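Local coordinates for protein AimR transcriptional regulator (Bacillus phage phi3T, PDB 5ZVV) that activates transcription of the phage aimX locus as a homodimer, apparently favouring lysis until the arbitrium peptide binds it and switches the phage to lysogeny, at residues Y358-Q361 with L362-Q366; M370-L374 with E375-L379. One frame throughout, in Å; residues are numbered along the deposited sequence.

Contact 1. Residues Y358-Q361 with L362-Q366; sequences YFIQ and LPLLQ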
loop_
_atom_site.group_PDB
_atom_site.type_symbol
_atom_site.label_atom_id
_atom_site.label_comp_id
_atom_site.label_asym_id
_atom_site.label_seq_id
_atom_site.Cartn_x
_atom_site.Cartn_y
_atom_site.Cartn_z
ATOM N N TYR A 358 7.830 -12.207 11.135
ATOM C CA TYR A 358 7.930 -13.563 11.668
ATOM C C TYR A 358 9.367 -14.074 11.671
ATOM O O TYR A 358 9.894 -14.435 12.726
ATOM C CB TYR A 358 7.026 -14.512 10.870
ATOM C CG TYR A 358 6.949 -15.905 11.457
ATOM C CD1 TYR A 358 6.399 -16.117 12.713
ATOM C CD2 TYR A 358 7.423 -17.007 10.755
ATOM C CE1 TYR A 358 6.327 -17.382 13.259
ATOM C CE2 TYR A 358 7.351 -18.281 11.295
ATOM C CZ TYR A 358 6.802 -18.459 12.547
ATOM O OH TYR A 358 6.726 -19.717 13.095
ATOM N N PHE A 359 10.017 -14.111 10.507
ATOM C CA PHE A 359 11.356 -14.682 10.429
ATOM C C PHE A 359 12.447 -13.725 10.890
ATOM O O PHE A 359 13.610 -14.137 10.980
ATOM C CB PHE A 359 11.644 -15.158 9.003
ATOM C CG PHE A 359 10.801 -16.326 8.583
ATOM C CD1 PHE A 359 11.078 -17.599 9.052
ATOM C CD2 PHE A 359 9.725 -16.149 7.730
ATOM C CE1 PHE A 359 10.303 -18.675 8.676
ATOM C CE2 PHE A 359 8.945 -17.220 7.349
ATOM C CZ PHE A 359 9.233 -18.486 7.821
ATOM N N ILE A 360 12.105 -12.472 11.206
ATOM C CA ILE A 360 13.094 -11.547 11.744
ATOM C C ILE A 360 13.639 -12.039 13.078
ATOM O O ILE A 360 14.701 -11.590 13.523
ATOM C CB ILE A 360 12.487 -10.133 11.872
ATOM C CG1 ILE A 360 13.581 -9.098 12.151
ATOM C CG2 ILE A 360 11.419 -10.101 12.959
ATOM C CD1 ILE A 360 13.081 -7.673 12.179
ATOM N N GLN A 361 12.943 -12.970 13.729
ATOM C CA GLN A 361 13.463 -13.525 14.969
ATOM C C GLN A 361 14.687 -14.398 14.738
ATOM O O GLN A 361 15.427 -14.658 15.691
ATOM C CB GLN A 361 12.375 -14.321 15.692
ATOM C CG GLN A 361 11.836 -15.508 14.916
ATOM C CD GLN A 361 10.675 -16.183 15.624
ATOM O OE1 GLN A 361 10.849 -16.800 16.676
ATOM N NE2 GLN A 361 9.480 -16.060 15.056
ATOM N N LEU A 362 14.922 -14.848 13.499
ATOM C CA LEU A 362 16.114 -15.653 13.227
ATOM C C LEU A 362 17.388 -14.931 13.642
ATOM O O LEU A 362 18.120 -15.453 14.502
ATOM C CB LEU A 362 16.144 -16.073 11.752
ATOM C CG LEU A 362 15.214 -17.186 11.289
ATOM C CD1 LEU A 362 15.362 -17.381 9.792
ATOM C CD2 LEU A 362 15.551 -18.458 12.026
ATOM N N PRO A 363 17.712 -13.746 13.107
ATOM C CA PRO A 363 18.914 -13.062 13.605
ATOM C C PRO A 363 18.764 -12.576 15.035
ATOM O O PRO A 363 19.726 -12.654 15.812
ATOM C CB PRO A 363 19.094 -11.902 12.616
ATOM C CG PRO A 363 17.737 -11.647 12.098
ATOM C CD PRO A 363 17.069 -12.976 12.021
ATOM N N LEU A 364 17.577 -12.089 15.406
ATOM C CA LEU A 364 17.356 -11.614 16.769
ATOM C C LEU A 364 17.690 -12.696 17.789
ATOM O O LEU A 364 18.474 -12.465 18.719
ATOM C CB LEU A 364 15.913 -11.139 16.931
ATOM C CG LEU A 364 15.559 -9.868 16.157
ATOM C CD1 LEU A 364 14.076 -9.555 16.284
ATOM C CD2 LEU A 364 16.402 -8.701 16.646
ATOM N N LEU A 365 17.109 -13.892 17.623
ATOM C CA LEU A 365 17.462 -15.015 18.489
ATOM C C LEU A 365 18.968 -15.226 18.521
ATOM O O LEU A 365 19.555 -15.426 19.592
ATOM C CB LEU A 365 16.761 -16.293 18.022
ATOM C CG LEU A 365 15.259 -16.438 18.280
ATOM C CD1 LEU A 365 14.711 -17.652 17.544
ATOM C CD2 LEU A 365 14.967 -16.537 19.771
ATOM N N GLN A 366 19.615 -15.159 17.356
ATOM C CA GLN A 366 21.061 -15.329 17.320
ATOM C C GLN A 366 21.759 -14.185 18.043
ATOM O O GLN A 366 22.751 -14.404 18.746
ATOM C CB GLN A 366 21.540 -15.438 15.873
ATOM C CG GLN A 366 22.937 -16.007 15.740
ATOM C CD GLN A 366 23.059 -17.404 16.315
ATOM O OE1 GLN A 366 22.102 -18.179 16.308
ATOM N NE2 GLN A 366 24.242 -17.730 16.825
#
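CG of Gln361 sits between its backbone N and carbonyl carbon (chi1 61°), and the chain runs extended beyond it. This sets the side chain beside that of Leu365, one helical turn on, and the two point the same way. It also turns the amide back over the preceding turn, where Gln361 NE2 donates to Tyr358 O at 2.9 Å. The oxygen lies almost in the amide plane of Gln361, and the N-H points at it fairly straight (158°). This bond probably holds the amide's rotation. The other end of the amide, Gln361 OE1, lies 4.0 Å from Leu365 CD1.

The backbone passes from turn to helix here. Tyr358 to Gln361 form a type I beta turn. Leu362 N donates to Phe359 O at 2.9 Å. Gln361 O then accepts from Leu365 N at 2.7 Å, a regular helical bond. Between them Leu364 N makes a weak bond to Ile360 O. Pro363 brings no N-H; its CD rests 3.1 Å from that same Ile360 O.

The apolar side chains follow the turn. Ile360 CG1, anti to the backbone N, is 4.2 Å from Leu364 CD1, and the two chains cross at a slant. Leu362 CD1 lies oblique to the Phe359 ring, 4.4 Å from Phe359 CD1. Tyr358 CD2 lies over the centre of one face of that ring, 3.6 Å above its plane.

Outside the turn, Tyr358 meets Phe240 edge to face, while Leu362 packs on helices 260-277 and 324-338. Asp356 OD1 accepts from the backbone N of both Tyr358 and Phe359. The whole is a beta turn leading into the first turn of helix 361-369, with proline at an early helical position, in the TPR-like helical repeat fold of AimR.

Contact 2. Residues M370-L374 with E375-L379; sequences MGADL and ELLNL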
loop_
_atom_site.group_PDB
_atom_site.type_symbol
_atom_site.label_atom_id
_atom_site.label_comp_id
_atom_site.label_asym_id
_atom_site.label_seq_id
_atom_site.Cartn_x
_atom_site.Cartn_y
_atom_site.Cartn_z
HETATM N N MSE A 370 24.159 -14.315 21.653
HETATM C CA MSE A 370 25.461 -13.661 21.719
HETATM C C MSE A 370 25.506 -12.589 22.801
HETATM O O MSE A 370 26.474 -11.836 22.902
HETATM C CB MSE A 370 25.818 -13.055 20.361
HETATM C CG MSE A 370 25.804 -14.060 19.218
HETATM SE SE MSE A 370 25.989 -13.229 17.462
HETATM C CE MSE A 370 27.894 -12.790 17.528
ATOM N N GLY A 371 24.452 -12.523 23.611
ATOM C CA GLY A 371 24.435 -11.629 24.749
ATOM C C GLY A 371 23.925 -10.232 24.485
ATOM O O GLY A 371 24.433 -9.277 25.082
ATOM N N ALA A 372 22.937 -10.077 23.614
ATOM C CA ALA A 372 22.332 -8.778 23.370
ATOM C C ALA A 372 21.213 -8.520 24.374
ATOM O O ALA A 372 20.614 -9.446 24.928
ATOM C CB ALA A 372 21.787 -8.688 21.944
ATOM N N ASP A 373 20.941 -7.238 24.608
ATOM C CA ASP A 373 19.864 -6.848 25.509
ATOM C C ASP A 373 18.527 -7.327 24.960
ATOM O O ASP A 373 18.088 -6.883 23.893
ATOM C CB ASP A 373 19.862 -5.331 25.696
ATOM C CG ASP A 373 18.960 -4.877 26.830
ATOM O OD1 ASP A 373 18.183 -5.699 27.357
ATOM O OD2 ASP A 373 19.035 -3.688 27.200
ATOM N N LEU A 374 17.881 -8.233 25.696
ATOM C CA LEU A 374 16.647 -8.846 25.215
ATOM C C LEU A 374 15.534 -7.822 25.038
ATOM O O LEU A 374 14.659 -8.001 24.182
ATOM C CB LEU A 374 16.209 -9.953 26.176
ATOM C CG LEU A 374 14.992 -10.784 25.770
ATOM C CD1 LEU A 374 15.214 -11.417 24.406
ATOM C CD2 LEU A 374 14.701 -11.846 26.818
ATOM N N GLU A 375 15.543 -6.748 25.829
ATOM C CA GLU A 375 14.518 -5.720 25.680
ATOM C C GLU A 375 14.717 -4.924 24.396
ATOM O O GLU A 375 13.750 -4.640 23.675
ATOM C CB GLU A 375 14.520 -4.800 26.901
ATOM C CG GLU A 375 13.874 -5.420 28.130
ATOM C CD GLU A 375 14.103 -4.604 29.386
ATOM O OE1 GLU A 375 15.269 -4.244 29.656
ATOM O OE2 GLU A 375 13.117 -4.319 30.098
ATOM N N LEU A 376 15.965 -4.562 24.087
ATOM C CA LEU A 376 16.250 -3.910 22.814
ATOM C C LEU A 376 15.888 -4.814 21.644
ATOM O O LEU A 376 15.333 -4.351 20.641
ATOM C CB LEU A 376 17.722 -3.502 22.744
ATOM C CG LEU A 376 18.188 -2.486 23.787
ATOM C CD1 LEU A 376 19.589 -1.990 23.470
ATOM C CD2 LEU A 376 17.211 -1.324 23.878
ATOM N N LEU A 377 16.183 -6.112 21.760
ATOM C CA LEU A 377 15.812 -7.053 20.709
ATOM C C LEU A 377 14.300 -7.127 20.545
ATOM O O LEU A 377 13.792 -7.189 19.419
ATOM C CB LEU A 377 16.386 -8.435 21.015
ATOM C CG LEU A 377 17.909 -8.534 21.088
ATOM C CD1 LEU A 377 18.327 -9.947 21.445
ATOM C CD2 LEU A 377 18.544 -8.098 19.777
ATOM N N ASN A 378 13.561 -7.118 21.659
ATOM C CA ASN A 378 12.105 -7.125 21.581
ATOM C C ASN A 378 11.572 -5.852 20.940
ATOM O O ASN A 378 10.541 -5.888 20.259
ATOM C CB ASN A 378 11.501 -7.313 22.972
ATOM C CG ASN A 378 11.652 -8.731 23.485
ATOM O OD1 ASN A 378 11.650 -9.688 22.709
ATOM N ND2 ASN A 378 11.783 -8.876 24.800
ATOM N N LEU A 379 12.251 -4.722 21.146
ATOM C CA LEU A 379 11.847 -3.499 20.462
ATOM C C LEU A 379 12.153 -3.565 18.971
ATOM O O LEU A 379 11.407 -3.003 18.161
ATOM C CB LEU A 379 12.533 -2.289 21.096
ATOM C CG LEU A 379 12.161 -1.979 22.548
ATOM C CD1 LEU A 379 13.013 -0.838 23.082
ATOM C CD2 LEU A 379 10.679 -1.651 22.672
#
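Asp373 reaches forward to Glu375 and caps the start of a helix. Its CG is anti to the backbone N (chi1 -168°), which carries the carboxylate beside the first helical turn. Asp373 OD1 accepts from Glu375 N at 3.2 Å, with an N-H...O angle of 152°. The donor comes from above the carboxylate plane. This is an N-cap bond, and it satisfies an amide that has no helical carbonyl before it.

The carbonyls take over from there. Asp373 O accepts from Leu377 N at 3.0 Å. Leu374 O accepts from Asn378 N at 2.9 Å. Asn378 ND2 also comes close to Leu374 O, but its angle is poor for a bond. Asp373 thus serves the helix start with both its side chain and its carbonyl.

One neighbour is less welcome. Glu375 OE1 stands 4.0 Å from Asp373 OD1, with the two carboxylate planes 49° apart. The like charges would probably raise the pKa of one or both groups, while the positive end of the helix dipole would offset this at Asp373.

Apolar contacts complete the turn. Ala372 CB lies 3.7 Å from Leu377 CD1 and touches Leu377 CD2 as well. Leu376 crosses the Asp373 side chain at a slant, its CG 3.7 Å from Asp373 OD2.

Just before the cap, Gly371 has positive phi and is the C-prime residue of a Schellman motif. Ala372 N bonds to Leu367 O, and Gly371 N to Glu368 O, ending helix 361-369. The linker therefore closes one helix and opens the next. Leu377 packs back on Leu364 and Leu367 of helix 361-369. Ala372 and Leu376 both meet Leu376 of the second subunit, and Glu375 and Leu379 pack on its Tyr345, so helix 374-380 lies at the dimer interface.

The two contacts come in series near the C-terminus, with centres 11 Å apart. Contact 1 starts helix 361-369, and contact 2 follows the end of that helix and starts helix 374-380. They touch directly, since Leu377 CD1 packs 3.7 Å from Leu364 O. Both lie on the same side of the chain's centre, contact 1 about 25 Å and contact 2 about 35 Å from it. The order runs from inside to outside. Contact 1 is set among helices of its own chain and touches no other subunit, while contact 2 reaches the second copy. Together they join the helical body to a terminal helix that helps form the AimR dimer.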